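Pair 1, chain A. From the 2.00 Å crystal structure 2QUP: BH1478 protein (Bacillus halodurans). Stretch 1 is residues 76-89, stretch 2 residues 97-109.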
# COMPACT_ATOMS: atom_id res chain seq x y z
N PHE A 76 -4.65 -3.00 -0.86
CA PHE A 76 -3.23 -3.28 -0.89
C PHE A 76 -2.73 -3.70 0.49
O PHE A 76 -2.08 -4.74 0.60
CB PHE A 76 -2.45 -2.04 -1.35
CG PHE A 76 -0.99 -2.30 -1.65
CD1 PHE A 76 -0.56 -2.46 -2.97
CD2 PHE A 76 -0.04 -2.39 -0.61
CE1 PHE A 76 0.80 -2.71 -3.27
CE2 PHE A 76 1.32 -2.65 -0.89
CZ PHE A 76 1.75 -2.78 -2.22
N VAL A 77 -2.98 -2.86 1.51
CA VAL A 77 -2.62 -3.15 2.89
C VAL A 77 -3.01 -4.57 3.31
O VAL A 77 -2.17 -5.31 3.80
CB VAL A 77 -3.17 -2.12 3.86
CG1 VAL A 77 -2.89 -2.54 5.32
CG2 VAL A 77 -2.55 -0.75 3.59
N GLY A 78 -4.26 -4.93 3.09
CA GLY A 78 -4.74 -6.29 3.38
C GLY A 78 -3.85 -7.34 2.76
O GLY A 78 -3.38 -8.24 3.45
N ASP A 79 -3.59 -7.21 1.46
CA ASP A 79 -2.83 -8.21 0.72
C ASP A 79 -1.35 -8.20 1.03
O ASP A 79 -0.71 -9.24 1.00
CB ASP A 79 -3.05 -8.05 -0.78
CG ASP A 79 -4.43 -8.47 -1.23
OD1 ASP A 79 -4.81 -8.12 -2.36
OD2 ASP A 79 -5.14 -9.15 -0.46
N ALA A 80 -0.80 -7.02 1.30
CA ALA A 80 0.61 -6.88 1.65
C ALA A 80 0.95 -7.40 3.04
O ALA A 80 2.01 -8.03 3.20
CB ALA A 80 1.05 -5.45 1.51
N VAL A 81 0.09 -7.15 4.02
CA VAL A 81 0.24 -7.75 5.37
C VAL A 81 0.21 -9.27 5.31
O VAL A 81 1.04 -9.92 5.93
CB VAL A 81 -0.82 -7.25 6.40
CG1 VAL A 81 -0.62 -7.92 7.77
CG2 VAL A 81 -0.74 -5.77 6.60
N GLU A 82 -0.73 -9.82 4.56
CA GLU A 82 -0.85 -11.26 4.40
C GLU A 82 0.40 -11.88 3.79
O GLU A 82 0.90 -12.88 4.30
CB GLU A 82 -2.07 -11.61 3.56
CG GLU A 82 -2.53 -13.04 3.74
CD GLU A 82 -3.36 -13.54 2.58
OE1 GLU A 82 -3.80 -14.71 2.62
OE2 GLU A 82 -3.57 -12.76 1.62
N LEU A 83 0.93 -11.26 2.73
CA LEU A 83 2.24 -11.64 2.18
C LEU A 83 3.42 -11.44 3.14
O LEU A 83 4.22 -12.35 3.33
CB LEU A 83 2.51 -10.94 0.84
CG LEU A 83 3.78 -11.34 0.09
CD1 LEU A 83 3.78 -12.83 -0.28
CD2 LEU A 83 4.01 -10.46 -1.13
N GLY A 84 3.52 -10.25 3.73
CA GLY A 84 4.53 -9.94 4.75
C GLY A 84 4.70 -10.94 5.88
O GLY A 84 5.82 -11.36 6.19
N LEU A 85 3.57 -11.33 6.47
CA LEU A 85 3.55 -12.29 7.57
C LEU A 85 3.95 -13.69 7.13
O LEU A 85 4.53 -14.43 7.91
CB LEU A 85 2.17 -12.33 8.25
CG LEU A 85 1.64 -11.09 8.98
CD1 LEU A 85 0.21 -11.33 9.43
CD2 LEU A 85 2.52 -10.67 10.18
N ARG A 86 3.64 -14.05 5.88
CA ARG A 86 4.08 -15.35 5.37
C ARG A 86 5.57 -15.38 5.07
O ARG A 86 6.26 -16.35 5.40
CB ARG A 86 3.28 -15.76 4.14
CG ARG A 86 3.15 -17.26 3.97
CD ARG A 86 2.06 -17.62 2.95
NE ARG A 86 2.29 -17.03 1.62
CZ ARG A 86 1.51 -16.10 1.06
NH1 ARG A 86 0.45 -15.64 1.71
NH2 ARG A 86 1.80 -15.64 -0.15
N LEU A 87 6.08 -14.31 4.46
CA LEU A 87 7.50 -14.17 4.15
C LEU A 87 8.39 -14.19 5.38
O LEU A 87 9.53 -14.63 5.29
CB LEU A 87 7.78 -12.89 3.38
CG LEU A 87 7.33 -12.76 1.93
CD1 LEU A 87 7.88 -11.47 1.35
CD2 LEU A 87 7.75 -13.98 1.11
N GLU A 88 7.86 -13.71 6.51
CA GLU A 88 8.54 -13.78 7.81
C GLU A 88 8.83 -15.23 8.20
O GLU A 88 9.89 -15.52 8.75
CB GLU A 88 7.71 -13.12 8.92
CG GLU A 88 7.65 -11.60 8.89
CD GLU A 88 8.91 -10.89 9.35
OE1 GLU A 88 9.27 -11.02 10.55
OE2 GLU A 88 9.53 -10.17 8.53
N GLU A 89 7.89 -16.11 7.89
CA GLU A 89 8.01 -17.55 8.10
C GLU A 89 8.69 -18.31 6.95
O GLU A 89 8.46 -19.50 6.77
CB GLU A 89 6.62 -18.14 8.36
CG GLU A 89 5.97 -17.70 9.67
CD GLU A 89 4.51 -18.13 9.77
OE1 GLU A 89 4.21 -19.30 9.46
OE2 GLU A 89 3.65 -17.29 10.15
N GLY A 97 10.24 -8.78 11.65
CA GLY A 97 9.35 -8.71 12.82
C GLY A 97 7.92 -8.30 12.51
O GLY A 97 7.68 -7.39 11.71
N ARG A 98 6.96 -8.95 13.17
CA ARG A 98 5.55 -8.53 13.13
C ARG A 98 5.38 -7.11 13.64
O ARG A 98 4.64 -6.31 13.06
CB ARG A 98 4.71 -9.45 14.00
CG ARG A 98 4.42 -10.80 13.37
CD ARG A 98 3.91 -11.76 14.44
NE ARG A 98 2.49 -11.56 14.72
CZ ARG A 98 1.89 -11.93 15.85
NH1 ARG A 98 2.57 -12.50 16.84
NH2 ARG A 98 0.59 -11.72 16.00
N THR A 99 6.07 -6.80 14.73
CA THR A 99 6.12 -5.44 15.27
C THR A 99 6.31 -4.37 14.18
O THR A 99 5.51 -3.43 14.10
CB THR A 99 7.13 -5.32 16.42
OG1 THR A 99 6.81 -6.28 17.44
CG2 THR A 99 7.10 -3.92 17.05
N LYS A 100 7.32 -4.54 13.32
CA LYS A 100 7.66 -3.56 12.27
C LYS A 100 6.55 -3.41 11.21
O LYS A 100 6.17 -2.29 10.86
CB LYS A 100 9.00 -3.91 11.60
CG LYS A 100 9.34 -3.01 10.42
CD LYS A 100 10.78 -2.61 10.39
CE LYS A 100 10.92 -1.17 9.89
NZ LYS A 100 10.48 -0.21 10.93
N ILE A 101 6.04 -4.55 10.75
CA ILE A 101 4.99 -4.65 9.76
C ILE A 101 3.77 -3.90 10.26
O ILE A 101 3.22 -3.05 9.57
CB ILE A 101 4.64 -6.15 9.52
CG1 ILE A 101 5.83 -6.88 8.87
CG2 ILE A 101 3.38 -6.31 8.67
CD1 ILE A 101 5.52 -8.34 8.41
N TYR A 102 3.38 -4.21 11.49
CA TYR A 102 2.26 -3.53 12.15
C TYR A 102 2.50 -2.04 12.35
O TYR A 102 1.56 -1.26 12.20
CB TYR A 102 1.98 -4.15 13.51
CG TYR A 102 1.52 -5.58 13.41
CD1 TYR A 102 0.93 -6.08 12.25
CD2 TYR A 102 1.68 -6.44 14.48
CE1 TYR A 102 0.50 -7.42 12.17
CE2 TYR A 102 1.25 -7.78 14.40
CZ TYR A 102 0.67 -8.25 13.24
OH TYR A 102 0.24 -9.57 13.17
N LYS A 103 3.74 -1.66 12.66
CA LYS A 103 4.08 -0.24 12.83
C LYS A 103 3.93 0.55 11.52
O LYS A 103 3.61 1.74 11.52
CB LYS A 103 5.50 -0.08 13.37
CG LYS A 103 5.89 1.40 13.69
CD LYS A 103 7.39 1.74 13.45
CE LYS A 103 7.85 1.67 11.97
NZ LYS A 103 7.74 2.94 11.17
N ILE A 104 4.20 -0.11 10.40
CA ILE A 104 4.07 0.51 9.09
C ILE A 104 2.59 0.70 8.76
O ILE A 104 2.17 1.80 8.38
CB ILE A 104 4.81 -0.32 8.00
CG1 ILE A 104 6.32 -0.23 8.19
CG2 ILE A 104 4.47 0.17 6.60
CD1 ILE A 104 7.02 -1.40 7.55
N VAL A 105 1.80 -0.36 8.94
CA VAL A 105 0.34 -0.29 8.79
C VAL A 105 -0.33 0.80 9.61
O VAL A 105 -1.24 1.49 9.12
CB VAL A 105 -0.33 -1.62 9.09
CG1 VAL A 105 -1.85 -1.50 8.96
CG2 VAL A 105 0.19 -2.66 8.16
N LYS A 106 0.12 0.96 10.85
CA LYS A 106 -0.34 2.04 11.70
C LYS A 106 0.04 3.43 11.19
O LYS A 106 -0.75 4.37 11.29
CB LYS A 106 0.04 1.81 13.16
CG LYS A 106 -0.67 0.54 13.78
CD LYS A 106 -0.57 0.41 15.31
CE LYS A 106 0.89 0.38 15.80
NZ LYS A 106 1.39 -0.99 16.12
N GLU A 107 1.22 3.56 10.60
CA GLU A 107 1.63 4.85 10.03
C GLU A 107 0.91 5.18 8.73
O GLU A 107 0.73 6.36 8.42
CB GLU A 107 3.13 4.87 9.76
CG GLU A 107 3.96 5.61 10.80
CD GLU A 107 3.56 7.07 10.96
OE1 GLU A 107 3.48 7.53 12.13
OE2 GLU A 107 3.34 7.75 9.94
N VAL A 108 0.52 4.15 7.98
CA VAL A 108 -0.27 4.30 6.77
C VAL A 108 -1.63 4.89 7.14
O VAL A 108 -2.06 5.88 6.54
CB VAL A 108 -0.48 2.93 6.00
CG1 VAL A 108 -1.53 3.08 4.92
CG2 VAL A 108 0.81 2.47 5.34
N ASP A 109 -2.29 4.26 8.12
CA ASP A 109 -3.57 4.72 8.65
C ASP A 109 -3.48 6.19 9.07
O ASP A 109 -4.28 7.00 8.62
CB ASP A 109 -3.99 3.86 9.84
CG ASP A 109 -5.42 4.11 10.27
OD1 ASP A 109 -5.62 4.83 11.26
OD2 ASP A 109 -6.36 3.57 9.63

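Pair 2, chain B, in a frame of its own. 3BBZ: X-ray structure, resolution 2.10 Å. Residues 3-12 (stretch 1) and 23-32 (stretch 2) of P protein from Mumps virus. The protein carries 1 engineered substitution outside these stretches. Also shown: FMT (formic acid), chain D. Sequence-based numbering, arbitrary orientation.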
# COMPACT_ATOMS: atom_id res chain seq x y z
N GLN B 3 0.87 -8.90 -7.30
CA GLN B 3 0.44 -8.07 -6.19
C GLN B 3 1.12 -6.72 -6.03
O GLN B 3 0.49 -5.79 -5.63
CB GLN B 3 0.53 -8.85 -4.88
CG GLN B 3 -0.70 -9.70 -4.59
CD GLN B 3 -1.99 -8.87 -4.37
OE1 GLN B 3 -2.35 -8.60 -3.24
NE2 GLN B 3 -2.71 -8.52 -5.45
N LYS B 4 2.40 -6.60 -6.32
CA LYS B 4 3.04 -5.30 -6.14
C LYS B 4 2.54 -4.21 -7.06
O LYS B 4 2.51 -3.06 -6.65
CB LYS B 4 4.56 -5.39 -6.23
CG LYS B 4 5.13 -6.26 -5.17
CD LYS B 4 5.76 -5.43 -4.09
CE LYS B 4 6.91 -6.25 -3.63
NZ LYS B 4 7.93 -5.44 -3.03
N VAL B 5 2.21 -4.56 -8.29
CA VAL B 5 1.62 -3.61 -9.26
C VAL B 5 0.24 -3.24 -8.77
O VAL B 5 -0.07 -2.06 -8.68
CB VAL B 5 1.55 -4.20 -10.68
CG1 VAL B 5 0.90 -3.22 -11.69
CG2 VAL B 5 2.98 -4.64 -11.11
N MET B 6 -0.57 -4.25 -8.42
CA MET B 6 -1.92 -4.05 -7.89
C MET B 6 -1.93 -3.15 -6.66
O MET B 6 -2.72 -2.20 -6.61
CB MET B 6 -2.55 -5.41 -7.51
CG MET B 6 -2.98 -6.32 -8.66
SD MET B 6 -3.76 -5.45 -10.04
CE MET B 6 -2.37 -5.14 -11.16
N ILE B 7 -1.07 -3.43 -5.68
CA ILE B 7 -1.01 -2.61 -4.43
C ILE B 7 -0.43 -1.23 -4.71
O ILE B 7 -0.89 -0.27 -4.09
CB ILE B 7 -0.30 -3.33 -3.24
CG1 ILE B 7 -0.95 -4.71 -2.96
CG2 ILE B 7 -0.30 -2.46 -1.94
CD1 ILE B 7 -0.02 -5.69 -2.17
N THR B 8 0.51 -1.08 -5.65
CA THR B 8 0.94 0.27 -6.03
C THR B 8 -0.23 1.08 -6.59
O THR B 8 -0.37 2.23 -6.26
CB THR B 8 2.13 0.32 -6.98
OG1 THR B 8 3.19 -0.45 -6.43
CG2 THR B 8 2.62 1.76 -7.21
N LYS B 9 -1.09 0.44 -7.40
CA LYS B 9 -2.28 1.12 -7.94
C LYS B 9 -3.29 1.40 -6.87
O LYS B 9 -3.95 2.45 -6.91
CB LYS B 9 -2.90 0.29 -9.07
CG LYS B 9 -1.93 0.12 -10.27
CD LYS B 9 -2.50 -0.59 -11.42
CE LYS B 9 -3.62 0.25 -12.12
NZ LYS B 9 -3.19 1.64 -12.48
N MET B 10 -3.42 0.50 -5.89
CA MET B 10 -4.26 0.79 -4.73
C MET B 10 -3.87 2.05 -4.01
O MET B 10 -4.71 2.83 -3.61
CB MET B 10 -4.32 -0.37 -3.72
CG MET B 10 -5.15 -1.54 -4.20
SD MET B 10 -5.03 -2.84 -2.96
CE MET B 10 -5.52 -4.24 -3.89
N ILE B 11 -2.58 2.25 -3.85
CA ILE B 11 -2.09 3.39 -3.10
C ILE B 11 -2.40 4.66 -3.88
O ILE B 11 -2.96 5.62 -3.34
CB ILE B 11 -0.55 3.28 -2.87
CG1 ILE B 11 -0.24 2.09 -1.97
CG2 ILE B 11 -0.03 4.59 -2.18
CD1 ILE B 11 1.21 1.58 -2.05
N THR B 12 -2.02 4.68 -5.16
CA THR B 12 -2.32 5.79 -6.08
C THR B 12 -3.81 6.19 -6.05
O THR B 12 -4.15 7.38 -5.95
CB THR B 12 -1.77 5.47 -7.51
OG1 THR B 12 -0.33 5.45 -7.47
CG2 THR B 12 -2.19 6.50 -8.56
N ALA B 23 5.11 6.97 2.09
CA ALA B 23 5.37 6.00 3.17
C ALA B 23 4.87 4.61 2.84
O ALA B 23 5.60 3.63 3.06
CB ALA B 23 4.76 6.47 4.52
N PHE B 24 3.66 4.51 2.25
CA PHE B 24 3.10 3.22 1.81
C PHE B 24 3.96 2.59 0.71
O PHE B 24 4.20 1.36 0.70
CB PHE B 24 1.67 3.40 1.29
CG PHE B 24 0.61 3.16 2.33
CD1 PHE B 24 -0.43 4.09 2.51
CD2 PHE B 24 0.62 2.04 3.11
CE1 PHE B 24 -1.46 3.87 3.48
CE2 PHE B 24 -0.38 1.82 4.10
CZ PHE B 24 -1.42 2.73 4.26
N GLU B 25 4.47 3.43 -0.19
CA GLU B 25 5.29 2.94 -1.31
C GLU B 25 6.66 2.50 -0.80
O GLU B 25 7.23 1.52 -1.29
CB GLU B 25 5.46 4.04 -2.35
CG GLU B 25 4.24 4.33 -3.24
CD GLU B 25 4.44 5.58 -4.13
OE1 GLU B 25 5.52 6.26 -4.02
OE2 GLU B 25 3.54 5.85 -4.97
N GLN B 26 7.21 3.22 0.20
CA GLN B 26 8.41 2.74 0.88
C GLN B 26 8.13 1.42 1.56
O GLN B 26 8.91 0.52 1.44
CB GLN B 26 8.92 3.77 1.90
CG GLN B 26 9.63 4.99 1.27
CD GLN B 26 11.16 4.88 1.28
OE1 GLN B 26 11.70 3.81 1.51
NE2 GLN B 26 11.86 6.01 1.02
N ARG B 27 7.01 1.31 2.28
CA ARG B 27 6.56 0.05 2.89
C ARG B 27 6.42 -1.09 1.88
O ARG B 27 6.92 -2.20 2.08
CB ARG B 27 5.24 0.29 3.64
CG ARG B 27 4.92 -0.74 4.72
CD ARG B 27 3.84 -0.26 5.72
NE ARG B 27 3.26 -1.42 6.41
CZ ARG B 27 2.00 -1.50 6.86
NH1 ARG B 27 1.15 -0.48 6.72
NH2 ARG B 27 1.57 -2.60 7.47
N LEU B 28 5.76 -0.82 0.75
CA LEU B 28 5.53 -1.83 -0.24
C LEU B 28 6.82 -2.29 -0.90
O LEU B 28 7.00 -3.49 -1.11
CB LEU B 28 4.54 -1.33 -1.28
CG LEU B 28 4.09 -2.29 -2.40
CD1 LEU B 28 3.44 -3.54 -1.83
CD2 LEU B 28 3.14 -1.57 -3.38
N ALA B 29 7.72 -1.35 -1.17
CA ALA B 29 8.98 -1.67 -1.84
C ALA B 29 9.87 -2.62 -0.99
O ALA B 29 10.68 -3.36 -1.54
CB ALA B 29 9.73 -0.40 -2.18
N LYS B 30 9.67 -2.60 0.33
CA LYS B 30 10.52 -3.31 1.29
C LYS B 30 9.89 -4.57 1.82
O LYS B 30 10.41 -5.08 2.80
CB LYS B 30 10.77 -2.42 2.51
CG LYS B 30 12.15 -1.82 2.68
CD LYS B 30 12.63 -1.00 1.47
CE LYS B 30 12.46 0.48 1.65
NZ LYS B 30 11.36 1.01 0.79
N ALA B 31 8.74 -4.99 1.28
CA ALA B 31 8.02 -6.20 1.71
C ALA B 31 7.81 -7.11 0.50
O ALA B 31 7.66 -6.65 -0.63
CB ALA B 31 6.65 -5.87 2.34
N SER B 32 7.77 -8.41 0.73
CA SER B 32 7.55 -9.30 -0.37
C SER B 32 6.72 -10.53 -0.02
O SER B 32 6.26 -11.22 -0.93
CB SER B 32 8.89 -9.72 -0.96
OG SER B 32 9.68 -10.37 0.04
C FMT D . 4.33 -7.92 -8.70
O1 FMT D . 4.22 -8.73 -7.77
O2 FMT D . 3.44 -7.67 -9.48
O HOH W 1 1.16 4.94 -5.41

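The sharpest difference lies at one matched position, Val A81 in pair 1 and Lys B4 in pair 2. Val A81 meets the facing helix with methyl groups alone: its CG2 lies 3.6 Å from Val A105 CG2, and its CG1 lies 4.4 Å from Ile A101 CG2. Lys B4 makes apolar contact too, its CD 3.7 Å from Leu B28 CD1, but its chain runs on to an ammonium group that hydrogen-bonds to the backbone, with NZ 2.9 Å from Leu B28 O and 2.7 Å from Ala B31 O. The helix of pair 2 ends at Ala B29 and Lys B30 is the first residue to leave helical phi/psi, so Leu B28 O keeps only a weak backbone bond, from Ala B31 N at 3.3 Å, and is open to the lysine as well; Ala B31 O lies in the loop that follows. In pair 1 the helix continues, and Ile A101 O, at the position of Leu B28, accepts from Val A105 N at 3.1 Å. A lysine suits a place facing the carbonyls where the other helix ends; a valine suits one facing the methyl groups of a helix that runs on.

Around this difference the backbones agree closely. Each pair is two nearly antiparallel helices, at 167° in pair 1 and 171° in pair 2, with axes 10.5 and 10.2 Å apart at closest approach. Fourteen central residues superpose at 0.4 Å, and the buried areas are almost equal, 443 and 440 Å².

Both interfaces have a large aliphatic residue at the same place, Ile A101 matching Leu B28, with side-chain centres 0.9 Å apart. Leu B28 is a knob in a hole formed by Lys B4, Ile B7, Thr B8 and Ile B11; its CD2 lies 3.8 Å from Ile B7 CG2 and 3.9 Å from Ile B11 CD1. Where pair 2 has Ile B7, pair 1 has Gly A84, and Ile A101 CD1 rests 3.7 Å from the backbone atom Gly A84 C. Glycine suits the place because a CB there would lie only 3.3 Å from Ile A101 CD1.

Next comes Leu A85, matched by Thr B8. The leucine spreads its CD2 to 3.7 Å from Arg A98 CG and 4.2 Å from Ile A101 CD1, so even the arginine's aliphatic stem serves packing. The smaller threonine has its OG1 3.2 Å from Leu B28 CD2, while that hydroxyl donates to Lys B4 O at 2.7 Å and so satisfies its polarity within its own helix.

Glu A88 and Ile B11 also coincide, yet work differently. Gly A97, at the N-cap position, donates its N to Glu A88 OE1 at 2.7 Å, while Glu A88 CG packs 3.9 Å from Ile A101 CD1: a carboxylate suits a free amide at a helix start, and its methylene stem still covers the isoleucine. Phi/psi of 103/139 at Gly A97 themselves call for glycine. Its counterpart Phe B24 lies within a helix, and Ile B11 answers it with an apolar contact, CD1 to Phe B24 CB at 3.8 Å.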